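Local coordinates for HET-C2 (Podospora anserina, PDB 3KV0), which is a fungal glycolipid transfer protein, which probably picks up single sphingolipid molecules and carries them between membranes, at residues V25-D30 / N35-A40; A40-A45 / E106-L111; Q90-N95 / H102-G107; F117-L122 / E186-L191. All blocks are in the same frame, centred on the assembly; numbering follows the deposited sequence.

Contact 1: V25-D30 / N35-A40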
# COMPACT_ATOMS: atom_id res chain seq x y z
N VAL A 25 -8.88 5.69 5.16
CA VAL A 25 -10.21 6.38 5.23
C VAL A 25 -10.03 7.91 5.50
O VAL A 25 -10.75 8.73 4.95
CB VAL A 25 -11.12 5.71 6.27
CG1 VAL A 25 -12.42 6.55 6.55
CG2 VAL A 25 -11.44 4.29 5.85
N ASP A 26 -8.97 8.25 6.25
CA ASP A 26 -8.73 9.60 6.77
C ASP A 26 -7.64 10.40 6.08
O ASP A 26 -7.21 11.46 6.56
CB ASP A 26 -8.43 9.46 8.27
CG ASP A 26 -9.61 8.87 9.03
OD1 ASP A 26 -10.74 9.23 8.68
OD2 ASP A 26 -9.44 8.01 9.93
N VAL A 27 -7.17 9.91 4.94
CA VAL A 27 -6.20 10.61 4.16
C VAL A 27 -6.94 11.68 3.32
O VAL A 27 -7.80 11.33 2.48
CB VAL A 27 -5.40 9.65 3.27
CG1 VAL A 27 -4.52 10.44 2.30
CG2 VAL A 27 -4.58 8.73 4.18
N PRO A 28 -6.59 12.96 3.51
CA PRO A 28 -7.30 14.00 2.73
C PRO A 28 -7.02 13.97 1.25
O PRO A 28 -5.86 13.84 0.84
CB PRO A 28 -6.75 15.32 3.31
CG PRO A 28 -6.37 14.98 4.65
CD PRO A 28 -5.74 13.58 4.53
N ILE A 29 -8.09 14.15 0.48
CA ILE A 29 -8.05 14.29 -0.96
C ILE A 29 -8.72 15.63 -1.32
O ILE A 29 -9.85 15.86 -0.96
CB ILE A 29 -8.83 13.13 -1.59
CG1 ILE A 29 -8.16 11.81 -1.15
CG2 ILE A 29 -8.85 13.27 -3.09
CD1 ILE A 29 -8.70 10.59 -1.79
N ASP A 30 -7.98 16.52 -2.00
CA ASP A 30 -8.52 17.83 -2.37
C ASP A 30 -9.03 17.75 -3.80
O ASP A 30 -8.25 17.90 -4.76
CB ASP A 30 -7.48 18.95 -2.19
CG ASP A 30 -8.07 20.35 -2.39
OD1 ASP A 30 -9.25 20.42 -2.80
OD2 ASP A 30 -7.36 21.34 -2.14
N ASN A 35 -7.46 16.19 -7.04
CA ASN A 35 -7.38 15.09 -6.09
C ASN A 35 -6.03 15.00 -5.40
O ASN A 35 -5.47 13.91 -5.21
CB ASN A 35 -7.78 13.78 -6.79
CG ASN A 35 -9.27 13.72 -7.10
OD1 ASN A 35 -9.70 13.06 -8.04
ND2 ASN A 35 -10.04 14.42 -6.32
N ALA A 36 -5.54 16.19 -5.03
CA ALA A 36 -4.31 16.35 -4.28
C ALA A 36 -4.35 15.44 -3.07
O ALA A 36 -5.28 15.52 -2.26
CB ALA A 36 -4.17 17.79 -3.82
N ILE A 37 -3.37 14.55 -2.96
CA ILE A 37 -3.31 13.67 -1.79
C ILE A 37 -2.32 14.23 -0.78
O ILE A 37 -1.13 14.40 -1.09
CB ILE A 37 -2.98 12.20 -2.19
CG1 ILE A 37 -4.18 11.61 -2.93
CG2 ILE A 37 -2.68 11.35 -0.92
CD1 ILE A 37 -3.84 10.37 -3.75
N SER A 38 -2.79 14.48 0.42
CA SER A 38 -1.98 15.09 1.43
C SER A 38 -0.87 14.12 1.83
O SER A 38 -1.15 12.97 2.16
CB SER A 38 -2.86 15.46 2.61
OG SER A 38 -2.17 16.35 3.46
N THR A 39 0.37 14.60 1.78
CA THR A 39 1.58 13.78 1.86
C THR A 39 1.73 13.14 3.22
O THR A 39 1.89 11.92 3.32
CB THR A 39 2.82 14.63 1.55
OG1 THR A 39 2.72 15.17 0.23
CG2 THR A 39 4.12 13.82 1.73
N ALA A 40 1.61 13.94 4.28
CA ALA A 40 1.89 13.44 5.63
C ALA A 40 0.96 12.31 6.06
O ALA A 40 1.39 11.27 6.56
CB ALA A 40 1.85 14.61 6.67
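Ile-29 and Ile-37 face each other as the non-hydrogen-bonded pair of a very short antiparallel beta hairpin, with Asp-30 and Ala-36 as the hydrogen-bonded pair next to them. The backbone bonds differ in quality. Asp-30 N gives its hydrogen to Ala-36 O at 2.9 Å. Ser-38 N points almost straight at Pro-28 O (172° at the hydrogen), whereas Ala-36 N reaches Asp-30 O at 3.2 Å from above the carbonyl plane, along a bent path of 135°. That bend goes with a G1 beta bulge: Asn-35, its backbone in the left-handed helical region, and Ala-36 both stand opposite Asp-30. Ile-29 CA also offers a C-H contact to Ala-36 O, 3.3 Å away.

Apolar contacts fill in the rest. Val-27 CG1 meets Ile-37 CG2 at 3.8 Å, and the Pro-28 ring lies against Ser-38 CB, 3.9 Å from its CD. Ile-29 CG2 rests against the amide end of Asn-35, 3.6 Å from ND2.

Asp-30 and Ser-38 bond outside the pairing, to Glu-32 and Glu-41, so across the two segments the hydrogen bonds are all main-chain and the side chains add only packing.

Contact 2: A40-A45 / E106-L111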
# COMPACT_ATOMS: atom_id res chain seq x y z
N ALA A 40 1.61 13.94 4.28
CA ALA A 40 1.89 13.44 5.63
C ALA A 40 0.96 12.31 6.06
O ALA A 40 1.39 11.27 6.56
CB ALA A 40 1.85 14.61 6.67
N GLU A 41 -0.34 12.50 5.86
CA GLU A 41 -1.33 11.51 6.23
C GLU A 41 -1.20 10.24 5.37
O GLU A 41 -1.38 9.13 5.85
CB GLU A 41 -2.75 12.08 6.04
CG GLU A 41 -3.12 13.21 7.05
CD GLU A 41 -2.79 14.60 6.55
OE1 GLU A 41 -1.88 14.81 5.69
OE2 GLU A 41 -3.49 15.51 7.05
N PHE A 42 -0.91 10.43 4.10
CA PHE A 42 -0.69 9.30 3.18
C PHE A 42 0.50 8.45 3.63
O PHE A 42 0.40 7.22 3.65
CB PHE A 42 -0.42 9.85 1.81
CG PHE A 42 0.01 8.81 0.80
CD1 PHE A 42 -0.93 7.98 0.22
CD2 PHE A 42 1.35 8.68 0.45
CE1 PHE A 42 -0.51 7.01 -0.74
CE2 PHE A 42 1.76 7.72 -0.50
CZ PHE A 42 0.82 6.90 -1.08
N LEU A 43 1.62 9.08 3.98
CA LEU A 43 2.79 8.31 4.38
C LEU A 43 2.52 7.57 5.68
O LEU A 43 2.89 6.37 5.84
CB LEU A 43 4.02 9.21 4.51
CG LEU A 43 4.50 9.84 3.20
CD1 LEU A 43 5.71 10.83 3.39
CD2 LEU A 43 4.85 8.80 2.16
N GLU A 44 1.83 8.23 6.61
CA GLU A 44 1.45 7.60 7.85
C GLU A 44 0.50 6.43 7.62
O GLU A 44 0.56 5.42 8.32
CB GLU A 44 0.76 8.64 8.78
CG GLU A 44 1.49 8.90 10.05
CD GLU A 44 0.77 9.89 11.00
OE1 GLU A 44 1.50 10.66 11.65
OE2 GLU A 44 -0.49 9.90 11.12
N ALA A 45 -0.42 6.58 6.68
CA ALA A 45 -1.35 5.49 6.32
C ALA A 45 -0.62 4.27 5.69
O ALA A 45 -0.94 3.12 6.01
CB ALA A 45 -2.40 5.98 5.35
N GLU A 106 10.26 7.84 -7.87
CA GLU A 106 10.46 6.44 -8.13
C GLU A 106 9.99 5.61 -6.92
O GLU A 106 9.38 4.54 -7.07
CB GLU A 106 11.93 6.14 -8.42
CG GLU A 106 12.22 4.69 -8.85
CD GLU A 106 13.70 4.49 -9.26
OE1 GLU A 106 14.50 5.46 -9.17
OE2 GLU A 106 14.06 3.35 -9.63
N GLY A 107 10.24 6.14 -5.72
CA GLY A 107 9.75 5.54 -4.50
C GLY A 107 8.23 5.45 -4.47
O GLY A 107 7.70 4.42 -4.07
N LEU A 108 7.56 6.49 -4.95
CA LEU A 108 6.12 6.54 -5.06
C LEU A 108 5.60 5.49 -6.03
O LEU A 108 4.66 4.79 -5.71
CB LEU A 108 5.63 7.91 -5.51
CG LEU A 108 4.11 8.06 -5.63
CD1 LEU A 108 3.39 7.86 -4.31
CD2 LEU A 108 3.76 9.44 -6.28
N LEU A 109 6.22 5.38 -7.19
CA LEU A 109 5.85 4.36 -8.18
C LEU A 109 5.79 2.96 -7.53
O LEU A 109 4.82 2.22 -7.67
CB LEU A 109 6.89 4.35 -9.33
CG LEU A 109 6.73 3.38 -10.51
CD1 LEU A 109 5.42 3.66 -11.27
CD2 LEU A 109 8.00 3.47 -11.43
N TRP A 110 6.87 2.59 -6.88
CA TRP A 110 6.95 1.27 -6.25
C TRP A 110 6.05 1.13 -5.03
O TRP A 110 5.55 0.05 -4.74
CB TRP A 110 8.38 0.93 -5.90
CG TRP A 110 9.19 0.58 -7.11
CD1 TRP A 110 10.05 1.39 -7.78
CD2 TRP A 110 9.22 -0.68 -7.80
NE1 TRP A 110 10.60 0.73 -8.85
CE2 TRP A 110 10.13 -0.55 -8.87
CE3 TRP A 110 8.57 -1.89 -7.62
CZ2 TRP A 110 10.42 -1.60 -9.73
CZ3 TRP A 110 8.83 -2.91 -8.47
CH2 TRP A 110 9.75 -2.78 -9.52
N LEU A 111 5.90 2.20 -4.25
CA LEU A 111 4.97 2.15 -3.12
C LEU A 111 3.54 1.87 -3.61
O LEU A 111 2.79 1.07 -3.01
CB LEU A 111 4.98 3.46 -2.34
CG LEU A 111 4.06 3.57 -1.13
CD1 LEU A 111 4.31 2.42 -0.14
CD2 LEU A 111 4.31 4.95 -0.44
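In the all-helical GLTP fold, a two-layer arrangement of helices, Phe-42 of helix 39-57 meets Leu-108 and Leu-111 of helix 103-122 in the buried interior. The two backbones stay well apart, with Phe-42 CA 11.1 Å from Leu-111 CA, and it is long side chains that bridge the distance. The benzyl group swings its CG opposite the main-chain nitrogen (chi1 173°), which carries the ring outward from its own helix and presents CE2 and CZ to the other one.

The two leucines sit three residues apart on helix 103-122, nearly one turn, and each lends a single methyl to the ring. Leu-111 comes from the opposite direction, its CD2 lying 3.8 Å from Phe-42 CE2. Leu-108 starts out beside the contact and turns in at its end, so that its side chain crosses that of the phenylalanine obliquely. Both methyls approach the ring at a slant, and the contact is wholly hydrophobic.

Neighbouring elements close round the same place. Ile-89 touches both Phe-42 and Leu-108, Leu-198 packs on Phe-42, and Met-68 and Val-72 of helix 67-72 touch Leu-111. CE2 is the busiest ring atom: besides the Leu-111 methyl it has Leu-108 CD1 at 4.1 Å, while Phe-42 CZ lies 4.0 Å from Leu-111 CD2.

Contact 3: Q90-N95 / H102-G107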
# COMPACT_ATOMS: atom_id res chain seq x y z
N GLN A 90 1.22 14.84 -5.42
CA GLN A 90 1.34 15.32 -6.79
C GLN A 90 2.30 16.52 -6.91
O GLN A 90 3.16 16.54 -7.80
CB GLN A 90 -0.04 15.66 -7.36
CG GLN A 90 -0.94 14.43 -7.56
CD GLN A 90 -1.85 14.13 -6.39
OE1 GLN A 90 -1.50 14.37 -5.22
NE2 GLN A 90 -3.02 13.62 -6.68
N ASP A 91 2.19 17.50 -6.02
CA ASP A 91 3.16 18.61 -6.01
C ASP A 91 4.54 18.16 -5.62
O ASP A 91 5.54 18.61 -6.20
CB ASP A 91 2.69 19.78 -5.15
CG ASP A 91 1.60 20.61 -5.84
OD1 ASP A 91 1.52 20.58 -7.09
OD2 ASP A 91 0.78 21.23 -5.12
N LEU A 92 4.62 17.23 -4.67
CA LEU A 92 5.89 16.70 -4.24
C LEU A 92 6.61 16.18 -5.45
O LEU A 92 7.80 16.43 -5.61
CB LEU A 92 5.71 15.60 -3.19
CG LEU A 92 6.96 15.02 -2.53
CD1 LEU A 92 6.60 14.29 -1.27
CD2 LEU A 92 7.75 14.09 -3.45
N VAL A 93 5.90 15.47 -6.32
CA VAL A 93 6.51 14.88 -7.48
C VAL A 93 6.90 15.97 -8.51
O VAL A 93 8.02 15.98 -9.02
CB VAL A 93 5.61 13.77 -8.09
CG1 VAL A 93 6.11 13.35 -9.44
CG2 VAL A 93 5.58 12.53 -7.10
N ARG A 94 5.99 16.87 -8.79
CA ARG A 94 6.24 17.96 -9.78
C ARG A 94 7.52 18.73 -9.47
O ARG A 94 8.35 18.95 -10.36
CB ARG A 94 5.05 18.91 -9.83
CG ARG A 94 3.86 18.33 -10.54
CD ARG A 94 2.65 19.23 -10.40
NE ARG A 94 1.42 18.55 -10.84
CZ ARG A 94 0.35 18.31 -10.08
NH1 ARG A 94 0.28 18.74 -8.83
NH2 ARG A 94 -0.71 17.69 -10.60
N ASN A 95 7.68 19.07 -8.20
CA ASN A 95 8.78 19.89 -7.71
C ASN A 95 10.08 19.13 -7.49
O ASN A 95 11.15 19.71 -7.54
CB ASN A 95 8.35 20.62 -6.42
CG ASN A 95 7.14 21.56 -6.65
OD1 ASN A 95 6.95 22.08 -7.76
ND2 ASN A 95 6.31 21.76 -5.60
N HIS A 102 14.88 11.98 -8.99
CA HIS A 102 13.57 11.33 -9.13
C HIS A 102 13.37 10.24 -8.08
O HIS A 102 12.50 9.38 -8.21
CB HIS A 102 13.39 10.77 -10.54
CG HIS A 102 14.48 9.84 -10.96
ND1 HIS A 102 15.59 10.27 -11.67
CD2 HIS A 102 14.63 8.51 -10.79
CE1 HIS A 102 16.37 9.23 -11.91
NE2 HIS A 102 15.81 8.15 -11.40
N THR A 103 14.19 10.31 -7.03
CA THR A 103 14.25 9.33 -5.96
C THR A 103 12.89 9.11 -5.24
O THR A 103 12.48 7.96 -4.99
CB THR A 103 15.32 9.76 -4.96
OG1 THR A 103 16.53 10.06 -5.67
CG2 THR A 103 15.62 8.67 -3.92
N ALA A 104 12.23 10.21 -4.90
CA ALA A 104 10.94 10.14 -4.22
C ALA A 104 9.85 9.72 -5.20
O ALA A 104 8.97 8.92 -4.85
CB ALA A 104 10.59 11.47 -3.52
N THR A 105 9.92 10.23 -6.43
CA THR A 105 8.98 9.87 -7.45
C THR A 105 9.05 8.37 -7.77
O THR A 105 8.01 7.74 -7.95
CB THR A 105 9.18 10.64 -8.75
OG1 THR A 105 9.32 12.05 -8.50
CG2 THR A 105 7.99 10.41 -9.69
N GLU A 106 10.26 7.84 -7.87
CA GLU A 106 10.46 6.44 -8.13
C GLU A 106 9.99 5.61 -6.92
O GLU A 106 9.38 4.54 -7.07
CB GLU A 106 11.93 6.14 -8.42
CG GLU A 106 12.22 4.69 -8.85
CD GLU A 106 13.70 4.49 -9.26
OE1 GLU A 106 14.50 5.46 -9.17
OE2 GLU A 106 14.06 3.35 -9.63
N GLY A 107 10.24 6.14 -5.72
CA GLY A 107 9.75 5.54 -4.50
C GLY A 107 8.23 5.45 -4.47
O GLY A 107 7.70 4.42 -4.07
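Val-93 carries this contact, and its atoms can be followed outward against Thr-105. CB is already 4.1 Å from Thr-105 OG1. At the branch, CG1 is the methyl trans to the backbone N (chi1 169°) and runs into the threonine, 3.5 Å from Thr-105 CG2, tighter than carbon atoms usually pack. The same methyl also lies 3.6 Å from Thr-105 OG1. CG2, the other branch, has looser contact, at 4.0 Å from Thr-105 OG1. The two side chains cross at about a right angle, and both valine methyls touch both OG1 and CG2. Thr-105 OG1 keeps its hydrogen bond for Glu-96, whose other carboxylate oxygen meets Ala-104 N.

This is a helix-loop-helix connection: helix 89-96 ends, a short link follows, and His-102 takes the N-cap position of the long helix 103-122, so the last turns of one helix pack on the first turn of the next within the GLTP fold. Cutting Val-93 back to an alanine would remove both methyls and would probably open a gap beside Thr-105, leaving its methyl without the surface it now presses on.

Leu-92, the residue before, adds a second apolar touch, its CD2 on Ala-104 CB at 3.9 Å. On the same helix, Arg-94 NH1 makes a salt bridge to Asp-91 OD1 at 2.8 Å, close to the guanidinium plane but from above the carboxylate. Arg-94 NE turns to Glu-206 in a second salt bridge.

Contact 4: F117-L122 / E186-L191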
# COMPACT_ATOMS: atom_id res chain seq x y z
N PHE A 117 -0.92 -4.19 -4.83
CA PHE A 117 -0.76 -5.60 -4.50
C PHE A 117 -1.51 -5.99 -3.22
O PHE A 117 -2.27 -6.94 -3.18
CB PHE A 117 0.76 -5.85 -4.35
CG PHE A 117 1.13 -7.11 -3.67
CD1 PHE A 117 0.74 -8.34 -4.19
CD2 PHE A 117 1.96 -7.10 -2.54
CE1 PHE A 117 1.09 -9.49 -3.55
CE2 PHE A 117 2.30 -8.27 -1.94
CZ PHE A 117 1.91 -9.45 -2.44
N THR A 118 -1.31 -5.23 -2.14
CA THR A 118 -2.00 -5.51 -0.89
C THR A 118 -3.50 -5.34 -1.01
O THR A 118 -4.26 -6.16 -0.52
CB THR A 118 -1.47 -4.61 0.22
OG1 THR A 118 -0.04 -4.73 0.26
CG2 THR A 118 -2.05 -4.99 1.56
N CYS A 119 -3.91 -4.25 -1.63
CA CYS A 119 -5.34 -3.90 -1.79
C CYS A 119 -6.10 -4.97 -2.59
O CYS A 119 -7.15 -5.47 -2.15
CB CYS A 119 -5.45 -2.58 -2.50
SG CYS A 119 -7.23 -2.01 -2.51
N ILE A 120 -5.53 -5.36 -3.72
CA ILE A 120 -6.18 -6.38 -4.59
C ILE A 120 -6.27 -7.72 -3.87
O ILE A 120 -7.30 -8.42 -3.89
CB ILE A 120 -5.42 -6.53 -5.90
CG1 ILE A 120 -5.70 -5.28 -6.77
CG2 ILE A 120 -5.86 -7.83 -6.67
CD1 ILE A 120 -5.00 -5.27 -8.11
N ALA A 121 -5.16 -8.11 -3.24
CA ALA A 121 -5.13 -9.35 -2.50
C ALA A 121 -6.20 -9.43 -1.40
O ALA A 121 -6.97 -10.41 -1.35
CB ALA A 121 -3.73 -9.57 -1.88
N LEU A 122 -6.25 -8.43 -0.54
CA LEU A 122 -7.23 -8.45 0.55
C LEU A 122 -8.68 -8.33 0.03
O LEU A 122 -9.56 -8.97 0.60
CB LEU A 122 -6.90 -7.40 1.60
CG LEU A 122 -5.58 -7.69 2.37
CD1 LEU A 122 -5.16 -6.53 3.31
CD2 LEU A 122 -5.64 -9.03 3.14
N GLU A 186 -14.56 -0.89 4.09
CA GLU A 186 -14.47 0.55 4.04
C GLU A 186 -13.00 0.99 3.84
O GLU A 186 -12.69 1.88 3.03
CB GLU A 186 -14.99 1.13 5.36
CG GLU A 186 -15.05 2.59 5.37
CD GLU A 186 -15.39 3.13 6.74
OE1 GLU A 186 -15.03 2.51 7.78
OE2 GLU A 186 -16.00 4.17 6.77
N TYR A 187 -12.11 0.33 4.56
CA TYR A 187 -10.66 0.60 4.45
C TYR A 187 -10.14 0.33 3.03
O TYR A 187 -9.52 1.18 2.43
CB TYR A 187 -9.92 -0.22 5.46
CG TYR A 187 -8.42 -0.04 5.51
CD1 TYR A 187 -7.83 0.93 6.31
CD2 TYR A 187 -7.58 -0.89 4.78
CE1 TYR A 187 -6.45 1.06 6.38
CE2 TYR A 187 -6.18 -0.75 4.87
CZ TYR A 187 -5.63 0.21 5.65
OH TYR A 187 -4.23 0.35 5.72
N LEU A 188 -10.47 -0.83 2.49
CA LEU A 188 -10.01 -1.23 1.15
C LEU A 188 -10.60 -0.37 0.04
O LEU A 188 -9.92 -0.00 -0.95
CB LEU A 188 -10.31 -2.73 0.94
CG LEU A 188 -9.51 -3.66 1.87
CD1 LEU A 188 -10.03 -5.04 1.77
CD2 LEU A 188 -7.96 -3.59 1.55
N VAL A 189 -11.88 0.00 0.18
CA VAL A 189 -12.45 0.95 -0.76
C VAL A 189 -11.69 2.25 -0.79
O VAL A 189 -11.41 2.76 -1.87
CB VAL A 189 -13.95 1.20 -0.49
CG1 VAL A 189 -14.44 2.33 -1.31
CG2 VAL A 189 -14.73 -0.08 -0.74
N ALA A 190 -11.36 2.81 0.39
CA ALA A 190 -10.60 4.05 0.48
C ALA A 190 -9.19 3.90 -0.05
O ALA A 190 -8.67 4.81 -0.72
CB ALA A 190 -10.53 4.54 1.94
N LEU A 191 -8.57 2.76 0.23
CA LEU A 191 -7.21 2.52 -0.29
C LEU A 191 -7.21 2.46 -1.82
O LEU A 191 -6.38 3.06 -2.47
CB LEU A 191 -6.67 1.20 0.26
CG LEU A 191 -5.33 0.69 -0.26
CD1 LEU A 191 -4.31 1.81 -0.19
CD2 LEU A 191 -4.88 -0.50 0.58
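Cys-119 holds its SG antiperiplanar to its own N (chi1 -173°), and Leu-191 does the same with CG (chi1 174°), which brings the two side chains together; Leu-188 and Leu-122 instead keep CG beside the nitrogen, and their chains meet one turn further along. The contact is a helix-helix packing in the interior of the all-helical GLTP fold, between the end of helix 103-122 and the end of helix 181-191. The two segments run in roughly opposite directions, at 140°, with axes 9.9 Å apart at their closest.

Cys-119 meets two leucines of the other helix. Its CB lies 3.8 Å from Leu-191 CD2, and its SG is 4.0 Å from Leu-191 CG. The sulfur also comes to 3.7 Å from Leu-188 O, so this side chain packs against the backbone of the opposing helix as well as its methyls. Cys-119 CA and Leu-188 CA are the nearest such pair of the two segments, consistent with the small size of the cysteine.

Losing CG and both methyls of Leu-191 to an alanine is likely to leave a gap over the CB and sulfur of Cys-119 and to take away part of the surface that Leu-49 of helix 39-57 packs on.

The side chain of Leu-188 reaches on to Leu-122, and Ile-126 from a loop touches it too. Both methyls of Leu-188 bear on Leu-122 CB from the same side: CD1 stands 3.9 Å from that carbon, and CD2 4.0 Å.

How the contacts relate
Along the chain contact 1 closes first, then contact 2 opens from the helix 39-57 that contact 1 leads into; the two share Ala-40, and their centres are 11 Å apart. Contact 3 sits on the first turn of helix 103-122 and contact 2 follows, the two sharing Glu-106 and Gly-107, with 10 Å between centres and Leu-108 touching Val-93; contact 4 uses the far end, about 23 Å from contact 3, centre to centre. Gln-90 ties contact 3 back to the hairpin by bonding to the backbone of Asn-35 and Ile-37. Helix 103-122 runs as a common element through contacts 2, 3 and 4, while the hairpin side also meets helix 181-191 directly, Val-25 packing on Ala-190.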